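Local coordinates for DNA protection during starvation protein (Mycobacterium smegmatis, PDB 2YW6) that probably protects DNA from oxidative damage by oxidising iron(II) with hydrogen peroxide and storing it as ferric mineral inside a hollow shell of twelve subunits, at residues 22-27 against 118-123; 28-33 against 88-93; 69-74 against 129-134. One frame throughout, in Å; residues are numbered along the deposited sequence.

How the interactions relate
Interactions 1 and 3 join helices of the ferritin-like four-helix bundle (12-41, 47-75, 102-127, 132-155); interaction 2 lays the connection after helix 83-89 against helix 12-41. Interactions 1 and 2 use consecutive turns of helix 12-41, with centres about 10 Å apart; a probable hydrogen bond between Ser26 OG and Asp89 OD1 joins them. The centre of interaction 3 is about 13 Å from that of interaction 1 and 20 Å from that of interaction 2. Along the chain, both segments of interaction 2 fall between those of interaction 1, whereas interaction 3 alternates with each. In the dodecamer, Arg121 packs on Val133 of a neighbouring subunit and lies near its Arg71, with a long, weak ion pair to its Asp131.

Interaction 1: 22-27 against 118-123; sequences QKQLST and EDTRKS
Gln24 and Thr120 make the direct contact, a side-chain hydrogen bond. Gln24 NE2 donates to Thr120 OG1 over 3.0 Å with an N-H...O angle of 165°, close to straight, and the oxygen lies 9° out of the amide plane, where the N-H points. The two side chains cross at about a right angle, and Gln24 NE2 also sits 3.6 Å from Thr120 CG2. The side chain of Gln24 does not set out straight at helix 102-127; the bend at chi2 (74°) brings its amide there.

Further bonds fix both groups. Gln24 NE2 has a second partner in Tyr28 OH, one turn on, so each of its two hydrogens has an acceptor; Thr120 OG1 is bonded to Val116 O in its own helix and thus takes part in two bonds. Both residues are buried. They sit inside a ferritin-like four-helix bundle, where helices 12-41 and 102-127 run antiparallel, with Gln24 CA and Thr120 CA 7.6 Å apart. From helix 132-155, Leu138 packs on Gln24 and Ser123, and Ala142 on Thr120.

The remaining link is through solvent. One water donates to Gln24 OE1 at 2.9 Å and reaches Ser123 OG at 3.3 Å, the longer arm of the bridge.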
loop_
_atom_site.group_PDB
_atom_site.type_symbol
_atom_site.label_atom_id
_atom_site.label_comp_id
_atom_site.label_asym_id
_atom_site.label_seq_id
_atom_site.Cartn_x
_atom_site.Cartn_y
_atom_site.Cartn_z
ATOM N N GLN B 22 -18.106 -4.464 -32.229
ATOM C CA GLN B 22 -19.406 -4.415 -31.574
ATOM C C GLN B 22 -19.857 -5.829 -31.227
ATOM O O GLN B 22 -20.404 -6.070 -30.147
ATOM C CB GLN B 22 -20.440 -3.756 -32.480
ATOM C CG GLN B 22 -21.821 -3.720 -31.875
ATOM C CD GLN B 22 -21.861 -2.895 -30.605
ATOM O OE1 GLN B 22 -21.506 -1.715 -30.616
ATOM N NE2 GLN B 22 -22.295 -3.509 -29.505
ATOM N N LYS B 23 -19.654 -6.756 -32.159
ATOM C CA LYS B 23 -20.007 -8.155 -31.930
ATOM C C LYS B 23 -19.271 -8.600 -30.670
ATOM O O LYS B 23 -19.860 -9.175 -29.757
ATOM C CB LYS B 23 -19.546 -9.044 -33.099
ATOM C CG LYS B 23 -20.542 -9.239 -34.221
ATOM C CD LYS B 23 -20.731 -7.980 -35.018
ATOM C CE LYS B 23 -21.598 -8.238 -36.238
ATOM N NZ LYS B 23 -21.593 -7.067 -37.165
ATOM N N GLN B 24 -17.969 -8.335 -30.646
ATOM C CA GLN B 24 -17.135 -8.712 -29.520
ATOM C C GLN B 24 -17.644 -8.058 -28.235
ATOM O O GLN B 24 -17.708 -8.703 -27.185
ATOM C CB GLN B 24 -15.685 -8.304 -29.790
ATOM C CG GLN B 24 -14.670 -9.034 -28.917
ATOM C CD GLN B 24 -14.451 -10.490 -29.329
ATOM O OE1 GLN B 24 -15.234 -11.064 -30.096
ATOM N NE2 GLN B 24 -13.386 -11.092 -28.810
ATOM N N LEU B 25 -18.010 -6.783 -28.325
ATOM C CA LEU B 25 -18.510 -6.046 -27.176
ATOM C C LEU B 25 -19.722 -6.737 -26.534
ATOM O O LEU B 25 -19.783 -6.893 -25.310
ATOM C CB LEU B 25 -18.899 -4.627 -27.598
ATOM C CG LEU B 25 -18.887 -3.474 -26.586
ATOM C CD1 LEU B 25 -20.024 -2.528 -26.909
ATOM C CD2 LEU B 25 -19.029 -3.979 -25.159
ATOM N N SER B 26 -20.688 -7.141 -27.352
ATOM C CA SER B 26 -21.879 -7.797 -26.830
ATOM C C SER B 26 -21.559 -9.162 -26.229
ATOM O O SER B 26 -22.170 -9.568 -25.237
ATOM C CB SER B 26 -22.932 -7.938 -27.933
ATOM O OG SER B 26 -23.203 -6.676 -28.516
ATOM N N THR B 27 -20.604 -9.870 -26.826
ATOM C CA THR B 27 -20.204 -11.183 -26.323
ATOM C C THR B 27 -19.578 -11.053 -24.941
ATOM O O THR B 27 -19.819 -11.888 -24.065
ATOM C CB THR B 27 -19.181 -11.863 -27.249
ATOM O OG1 THR B 27 -19.835 -12.279 -28.450
ATOM C CG2 THR B 27 -18.555 -13.077 -26.561
ATOM N N GLU B 118 -13.649 -19.339 -30.473
ATOM C CA GLU B 118 -13.737 -19.514 -31.917
ATOM C C GLU B 118 -14.070 -18.177 -32.588
ATOM O O GLU B 118 -13.459 -17.805 -33.598
ATOM C CB GLU B 118 -14.799 -20.543 -32.285
ATOM C CG GLU B 118 -14.793 -20.865 -33.766
ATOM C CD GLU B 118 -15.882 -21.832 -34.160
ATOM O OE1 GLU B 118 -15.921 -22.232 -35.341
ATOM O OE2 GLU B 118 -16.700 -22.188 -33.289
ATOM N N ASP B 119 -15.030 -17.451 -32.024
ATOM C CA ASP B 119 -15.409 -16.157 -32.575
ATOM C C ASP B 119 -14.264 -15.157 -32.513
ATOM O O ASP B 119 -14.117 -14.311 -33.402
ATOM C CB ASP B 119 -16.604 -15.581 -31.819
ATOM C CG ASP B 119 -17.911 -16.244 -32.206
ATOM O OD1 ASP B 119 -18.965 -15.893 -31.615
ATOM O OD2 ASP B 119 -17.877 -17.111 -33.111
ATOM N N THR B 120 -13.457 -15.239 -31.460
ATOM C CA THR B 120 -12.342 -14.314 -31.319
ATOM C C THR B 120 -11.248 -14.621 -32.338
ATOM O O THR B 120 -10.628 -13.709 -32.890
ATOM C CB THR B 120 -11.770 -14.352 -29.890
ATOM O OG1 THR B 120 -12.825 -14.051 -28.958
ATOM C CG2 THR B 120 -10.647 -13.320 -29.726
ATOM N N ARG B 121 -11.019 -15.903 -32.595
ATOM C CA ARG B 121 -10.015 -16.301 -33.572
ATOM C C ARG B 121 -10.351 -15.752 -34.962
ATOM O O ARG B 121 -9.483 -15.199 -35.641
ATOM C CB ARG B 121 -9.910 -17.821 -33.629
ATOM C CG ARG B 121 -9.322 -18.438 -32.384
ATOM C CD ARG B 121 -7.842 -18.143 -32.276
ATOM N NE ARG B 121 -7.231 -18.919 -31.204
ATOM C CZ ARG B 121 -5.928 -19.131 -31.109
ATOM N NH1 ARG B 121 -5.128 -18.614 -32.026
ATOM N NH2 ARG B 121 -5.429 -19.856 -30.120
ATOM N N LYS B 122 -11.610 -15.894 -35.373
ATOM C CA LYS B 122 -12.050 -15.404 -36.684
ATOM C C LYS B 122 -11.755 -13.910 -36.832
ATOM O O LYS B 122 -11.126 -13.487 -37.800
ATOM C CB LYS B 122 -13.553 -15.622 -36.872
ATOM C CG LYS B 122 -14.032 -17.060 -36.768
ATOM C CD LYS B 122 -15.555 -17.112 -36.914
ATOM C CE LYS B 122 -16.126 -18.506 -36.658
ATOM N NZ LYS B 122 -17.620 -18.505 -36.637
ATOM N N SER B 123 -12.214 -13.124 -35.860
ATOM C CA SER B 123 -12.007 -11.680 -35.868
ATOM C C SER B 123 -10.544 -11.318 -35.953
ATOM O O SER B 123 -10.176 -10.403 -36.714
ATOM C CB SER B 123 -12.642 -11.041 -34.623
ATOM O OG SER B 123 -14.042 -11.214 -34.595
HETATM O O HOH W 1 -16.616 -10.672 -32.665
#

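Interaction 2: 28-33 against 88-93; sequences YNDLHL and KDRTWD
The indole of Trp92 has the Asp30 carboxylate on one face: OD2 stands 3.3 Å above the ring plane, over its centre, and the two planes are only 7° apart, a flat stack. Above the rim of the six-membered ring, Asp30 CG comes within 3.4 Å of Trp92 CZ2. At the indole edge lies the backbone of the next residue, with Leu31 N 3.4 Å from Trp92 CH2, while Leu31 CB adds an apolar contact to the same carbon at 4.0 Å. The second flat group, the Arg90 guanidinium, takes Asp30 OD2 at its edge, near its plane; carboxylate and guanidinium are inclined by 56°.

The contact lays the segment after helix 83-89 against helix 12-41. In the Dps family this short helix sits in the long connection between the second and third helices of the four-helix bundle. Arg90 is the first residue to leave helical geometry, and Trp92 also packs on Val112 of helix 102-127.

Charge pairing here is loose. Arg90 NH2 stays 3.8 Å from Asp30 OD2, a long salt bridge, and its stronger partner is Asp94. Pro83 of a neighbouring subunit packs on both Asp30 and Arg90.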
loop_
_atom_site.group_PDB
_atom_site.type_symbol
_atom_site.label_atom_id
_atom_site.label_comp_id
_atom_site.label_asym_id
_atom_site.label_seq_id
_atom_site.Cartn_x
_atom_site.Cartn_y
_atom_site.Cartn_z
ATOM N N TYR B 28 -18.761 -10.015 -24.756
ATOM C CA TYR B 28 -18.119 -9.773 -23.472
ATOM C C TYR B 28 -19.161 -9.418 -22.421
ATOM O O TYR B 28 -19.162 -9.983 -21.329
ATOM C CB TYR B 28 -17.100 -8.639 -23.580
ATOM C CG TYR B 28 -15.830 -8.995 -24.334
ATOM C CD1 TYR B 28 -14.936 -7.997 -24.747
ATOM C CD2 TYR B 28 -15.490 -10.330 -24.587
ATOM C CE1 TYR B 28 -13.738 -8.325 -25.398
ATOM C CE2 TYR B 28 -14.301 -10.667 -25.234
ATOM C CZ TYR B 28 -13.426 -9.663 -25.634
ATOM O OH TYR B 28 -12.259 -9.997 -26.280
ATOM N N ASN B 29 -20.055 -8.490 -22.750
ATOM C CA ASN B 29 -21.083 -8.098 -21.794
ATOM C C ASN B 29 -21.895 -9.320 -21.380
ATOM O O ASN B 29 -22.103 -9.573 -20.180
ATOM C CB ASN B 29 -22.018 -7.046 -22.393
ATOM C CG ASN B 29 -21.343 -5.701 -22.570
ATOM O OD1 ASN B 29 -20.338 -5.416 -21.932
ATOM N ND2 ASN B 29 -21.908 -4.859 -23.427
ATOM N N ASP B 30 -22.348 -10.076 -22.377
ATOM C CA ASP B 30 -23.132 -11.276 -22.122
ATOM C C ASP B 30 -22.278 -12.234 -21.300
ATOM O O ASP B 30 -22.776 -12.928 -20.408
ATOM C CB ASP B 30 -23.534 -11.927 -23.447
ATOM C CG ASP B 30 -24.589 -13.016 -23.275
ATOM O OD1 ASP B 30 -25.049 -13.237 -22.133
ATOM O OD2 ASP B 30 -24.961 -13.652 -24.285
ATOM N N LEU B 31 -20.977 -12.234 -21.580
ATOM C CA LEU B 31 -20.050 -13.113 -20.884
ATOM C C LEU B 31 -19.856 -12.809 -19.419
ATOM O O LEU B 31 -19.942 -13.722 -18.589
ATOM C CB LEU B 31 -18.690 -13.121 -21.569
ATOM C CG LEU B 31 -17.685 -14.158 -21.039
ATOM C CD1 LEU B 31 -18.340 -15.520 -20.811
ATOM C CD2 LEU B 31 -16.548 -14.276 -22.043
ATOM N N HIS B 32 -19.604 -11.549 -19.068
ATOM C CA HIS B 32 -19.405 -11.275 -17.655
ATOM C C HIS B 32 -20.718 -11.356 -16.874
ATOM O O HIS B 32 -20.713 -11.637 -15.682
ATOM C CB HIS B 32 -18.627 -9.952 -17.425
ATOM C CG HIS B 32 -19.366 -8.701 -17.792
ATOM N ND1 HIS B 32 -20.457 -8.240 -17.083
ATOM C CD2 HIS B 32 -19.114 -7.767 -18.740
ATOM C CE1 HIS B 32 -20.841 -7.078 -17.577
ATOM N NE2 HIS B 32 -20.039 -6.767 -18.585
ATOM N N LEU B 33 -21.847 -11.152 -17.549
ATOM C CA LEU B 33 -23.145 -11.280 -16.886
ATOM C C LEU B 33 -23.293 -12.760 -16.546
ATOM O O LEU B 33 -23.556 -13.139 -15.401
ATOM C CB LEU B 33 -24.286 -10.888 -17.825
ATOM C CG LEU B 33 -24.491 -9.410 -18.166
ATOM C CD1 LEU B 33 -25.504 -9.306 -19.306
ATOM C CD2 LEU B 33 -24.949 -8.641 -16.926
ATOM N N LYS B 88 -29.597 -8.617 -29.296
ATOM C CA LYS B 88 -29.629 -8.400 -30.737
ATOM C C LYS B 88 -28.366 -9.002 -31.348
ATOM O O LYS B 88 -28.420 -9.846 -32.239
ATOM C CB LYS B 88 -29.691 -6.901 -31.050
ATOM C CG LYS B 88 -29.704 -6.568 -32.533
ATOM C CD LYS B 88 -30.867 -7.255 -33.237
ATOM C CE LYS B 88 -30.955 -6.863 -34.703
ATOM N NZ LYS B 88 -31.250 -5.410 -34.883
ATOM N N ASP B 89 -27.222 -8.560 -30.849
ATOM C CA ASP B 89 -25.942 -9.049 -31.330
ATOM C C ASP B 89 -25.772 -10.519 -30.981
ATOM O O ASP B 89 -25.278 -11.312 -31.786
ATOM C CB ASP B 89 -24.818 -8.220 -30.710
ATOM C CG ASP B 89 -24.764 -6.812 -31.273
ATOM O OD1 ASP B 89 -24.671 -5.838 -30.482
ATOM O OD2 ASP B 89 -24.811 -6.677 -32.520
ATOM N N ARG B 90 -26.209 -10.877 -29.780
ATOM C CA ARG B 90 -26.098 -12.240 -29.285
ATOM C C ARG B 90 -26.411 -13.306 -30.325
ATOM O O ARG B 90 -27.270 -13.132 -31.196
ATOM C CB ARG B 90 -27.017 -12.438 -28.072
ATOM C CG ARG B 90 -28.247 -13.304 -28.334
ATOM C CD ARG B 90 -29.249 -13.234 -27.190
ATOM N NE ARG B 90 -28.635 -13.522 -25.897
ATOM C CZ ARG B 90 -29.314 -13.653 -24.763
ATOM N NH1 ARG B 90 -30.635 -13.529 -24.764
ATOM N NH2 ARG B 90 -28.675 -13.921 -23.632
ATOM N N THR B 91 -25.684 -14.412 -30.224
ATOM C CA THR B 91 -25.880 -15.553 -31.099
ATOM C C THR B 91 -26.040 -16.729 -30.155
ATOM O O THR B 91 -26.918 -17.574 -30.346
ATOM C CB THR B 91 -24.674 -15.798 -32.021
ATOM O OG1 THR B 91 -24.545 -14.707 -32.943
ATOM C CG2 THR B 91 -24.866 -17.094 -32.805
ATOM N N TRP B 92 -25.189 -16.773 -29.129
ATOM C CA TRP B 92 -25.271 -17.839 -28.143
ATOM C C TRP B 92 -26.486 -17.529 -27.270
ATOM O O TRP B 92 -26.483 -16.589 -26.477
ATOM C CB TRP B 92 -23.946 -17.948 -27.339
ATOM C CG TRP B 92 -23.940 -17.535 -25.858
ATOM C CD1 TRP B 92 -24.760 -17.997 -24.858
ATOM C CD2 TRP B 92 -23.024 -16.619 -25.229
ATOM N NE1 TRP B 92 -24.413 -17.423 -23.654
ATOM C CE2 TRP B 92 -23.358 -16.580 -23.850
ATOM C CE3 TRP B 92 -21.961 -15.833 -25.695
ATOM C CZ2 TRP B 92 -22.659 -15.777 -22.940
ATOM C CZ3 TRP B 92 -21.269 -15.037 -24.787
ATOM C CH2 TRP B 92 -21.622 -15.018 -23.424
ATOM N N ASP B 93 -27.541 -18.310 -27.488
ATOM C CA ASP B 93 -28.817 -18.207 -26.783
ATOM C C ASP B 93 -28.802 -17.390 -25.490
ATOM O O ASP B 93 -28.597 -16.180 -25.519
ATOM C CB ASP B 93 -29.329 -19.617 -26.500
ATOM C CG ASP B 93 -28.261 -20.502 -25.888
ATOM O OD1 ASP B 93 -27.960 -20.332 -24.687
ATOM O OD2 ASP B 93 -27.711 -21.360 -26.612
#

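Interaction 3: 69-74 against 129-134; sequences AERIAT and DLDLVS
Arg71 and Ser134 mark the closest backbone approach, with CA atoms 7.4 Å apart, where helix 47-75 passes the first turn of helix 132-155 in the ferritin-like four-helix bundle. Asp131 is the N-cap of that turn: its OD1 accepts from Ser134 N at 2.9 Å, the donor arriving from above the carboxylate plane.

The arginine side chain spans the gap between the helices. Bent at chi2 (56°), it lays the edge of its guanidinium against the cap. Arg71 NE donates to Ser134 OG over 2.9 Å at 174°, and the oxygen lies in the guanidinium plane. Next to it, Arg71 NH2 forms a salt bridge with Asp131 OD2 at 2.8 Å, bent at 140°, using the syn lone pair of that oxygen; a weak bond runs from the same nitrogen to OD1. The two groups are far from coplanar, and OD2 is tilted out of the guanidinium plane. Ser134 OG in turn donates weakly to Asp131 OD2, which closes a ring of bonds through NE, OG, OD2 and NH2 and restricts rotation of the guanidinium. Val133 CG1 lies over one face of the group, 3.6 Å above its plane and offset toward the rim.

Arg71 NH1 forms a salt bridge with Glu146 of a neighbouring subunit, its strongest polar partner, so the arginine ties the cap to an assembly interface. Arg121 of that subunit comes close and shares both acids, Asp131 only weakly, so the charges probably balance as a cluster. The adjacent Glu70 is, by similarity, an iron ligand of the ferroxidase site shared between subunits. Its carbonyl oxygen is gripped twice from within the helix: Thr74 N and Thr74 OG1, the latter at 2.7 Å, reach Glu70 O from opposite faces of the carbonyl plane.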
loop_
_atom_site.group_PDB
_atom_site.type_symbol
_atom_site.label_atom_id
_atom_site.label_comp_id
_atom_site.label_asym_id
_atom_site.label_seq_id
_atom_site.Cartn_x
_atom_site.Cartn_y
_atom_site.Cartn_z
ATOM N N ALA B 69 -15.083 -1.320 -26.259
ATOM C CA ALA B 69 -16.012 -0.212 -26.427
ATOM C C ALA B 69 -15.286 1.089 -26.731
ATOM O O ALA B 69 -15.656 1.813 -27.650
ATOM C CB ALA B 69 -16.876 -0.051 -25.189
ATOM N N GLU B 70 -14.252 1.404 -25.969
ATOM C CA GLU B 70 -13.541 2.638 -26.239
ATOM C C GLU B 70 -12.838 2.617 -27.609
ATOM O O GLU B 70 -12.544 3.669 -28.179
ATOM C CB GLU B 70 -12.561 2.929 -25.106
ATOM C CG GLU B 70 -13.264 2.944 -23.756
ATOM C CD GLU B 70 -12.594 3.833 -22.729
ATOM O OE1 GLU B 70 -11.365 4.061 -22.832
ATOM O OE2 GLU B 70 -13.302 4.292 -21.805
ATOM N N ARG B 71 -12.596 1.422 -28.140
ATOM C CA ARG B 71 -11.942 1.291 -29.437
ATOM C C ARG B 71 -12.972 1.560 -30.542
ATOM O O ARG B 71 -12.647 2.123 -31.586
ATOM C CB ARG B 71 -11.325 -0.111 -29.581
ATOM C CG ARG B 71 -10.505 -0.332 -30.856
ATOM C CD ARG B 71 -9.385 0.701 -30.996
ATOM N NE ARG B 71 -8.588 0.512 -32.209
ATOM C CZ ARG B 71 -7.678 1.374 -32.655
ATOM N NH1 ARG B 71 -7.425 2.493 -31.992
ATOM N NH2 ARG B 71 -7.010 1.119 -33.768
ATOM N N ILE B 72 -14.219 1.170 -30.304
ATOM C CA ILE B 72 -15.272 1.415 -31.279
ATOM C C ILE B 72 -15.464 2.934 -31.395
ATOM O O ILE B 72 -15.487 3.485 -32.496
ATOM C CB ILE B 72 -16.598 0.720 -30.859
ATOM C CG1 ILE B 72 -16.431 -0.806 -30.957
ATOM C CG2 ILE B 72 -17.760 1.204 -31.734
ATOM C CD1 ILE B 72 -17.628 -1.607 -30.468
ATOM N N ALA B 73 -15.576 3.614 -30.260
ATOM C CA ALA B 73 -15.738 5.062 -30.265
ATOM C C ALA B 73 -14.531 5.743 -30.913
ATOM O O ALA B 73 -14.700 6.698 -31.675
ATOM C CB ALA B 73 -15.931 5.588 -28.831
ATOM N N THR B 74 -13.321 5.261 -30.612
ATOM C CA THR B 74 -12.101 5.847 -31.182
ATOM C C THR B 74 -12.137 5.708 -32.699
ATOM O O THR B 74 -11.642 6.571 -33.423
ATOM C CB THR B 74 -10.802 5.160 -30.659
ATOM O OG1 THR B 74 -10.721 5.295 -29.240
ATOM C CG2 THR B 74 -9.555 5.800 -31.285
ATOM N N ASP B 129 -5.884 -7.542 -42.086
ATOM C CA ASP B 129 -5.660 -6.544 -43.120
ATOM C C ASP B 129 -6.571 -5.329 -42.998
ATOM O O ASP B 129 -6.797 -4.609 -43.972
ATOM C CB ASP B 129 -5.819 -7.192 -44.494
ATOM C CG ASP B 129 -4.857 -8.340 -44.702
ATOM O OD1 ASP B 129 -3.634 -8.117 -44.579
ATOM O OD2 ASP B 129 -5.320 -9.464 -44.984
ATOM N N LEU B 130 -7.081 -5.098 -41.793
ATOM C CA LEU B 130 -7.966 -3.970 -41.544
ATOM C C LEU B 130 -7.401 -3.027 -40.498
ATOM O O LEU B 130 -7.354 -1.816 -40.704
ATOM C CB LEU B 130 -9.337 -4.462 -41.080
ATOM C CG LEU B 130 -10.182 -5.208 -42.107
ATOM C CD1 LEU B 130 -11.400 -5.795 -41.418
ATOM C CD2 LEU B 130 -10.593 -4.258 -43.227
ATOM N N ASP B 131 -6.965 -3.592 -39.376
ATOM C CA ASP B 131 -6.432 -2.796 -38.272
ATOM C C ASP B 131 -5.564 -3.657 -37.352
ATOM O O ASP B 131 -6.084 -4.461 -36.563
ATOM C CB ASP B 131 -7.593 -2.209 -37.466
ATOM C CG ASP B 131 -7.136 -1.257 -36.382
ATOM O OD1 ASP B 131 -6.021 -1.426 -35.849
ATOM O OD2 ASP B 131 -7.906 -0.337 -36.044
ATOM N N LEU B 132 -4.250 -3.492 -37.452
ATOM C CA LEU B 132 -3.347 -4.257 -36.603
ATOM C C LEU B 132 -3.562 -3.966 -35.117
ATOM O O LEU B 132 -3.507 -4.878 -34.294
ATOM C CB LEU B 132 -1.881 -3.970 -36.959
ATOM C CG LEU B 132 -1.383 -4.564 -38.274
ATOM C CD1 LEU B 132 0.096 -4.259 -38.441
ATOM C CD2 LEU B 132 -1.631 -6.070 -38.265
ATOM N N VAL B 133 -3.793 -2.699 -34.776
ATOM C CA VAL B 133 -3.998 -2.305 -33.382
ATOM C C VAL B 133 -5.194 -3.022 -32.764
ATOM O O VAL B 133 -5.074 -3.677 -31.728
ATOM C CB VAL B 133 -4.196 -0.779 -33.259
ATOM C CG1 VAL B 133 -4.452 -0.398 -31.800
ATOM C CG2 VAL B 133 -2.969 -0.067 -33.792
ATOM N N SER B 134 -6.346 -2.894 -33.406
ATOM C CA SER B 134 -7.548 -3.556 -32.929
ATOM C C SER B 134 -7.331 -5.066 -32.860
ATOM O O SER B 134 -7.903 -5.729 -32.005
ATOM C CB SER B 134 -8.713 -3.243 -33.858
ATOM O OG SER B 134 -8.908 -1.844 -33.906
#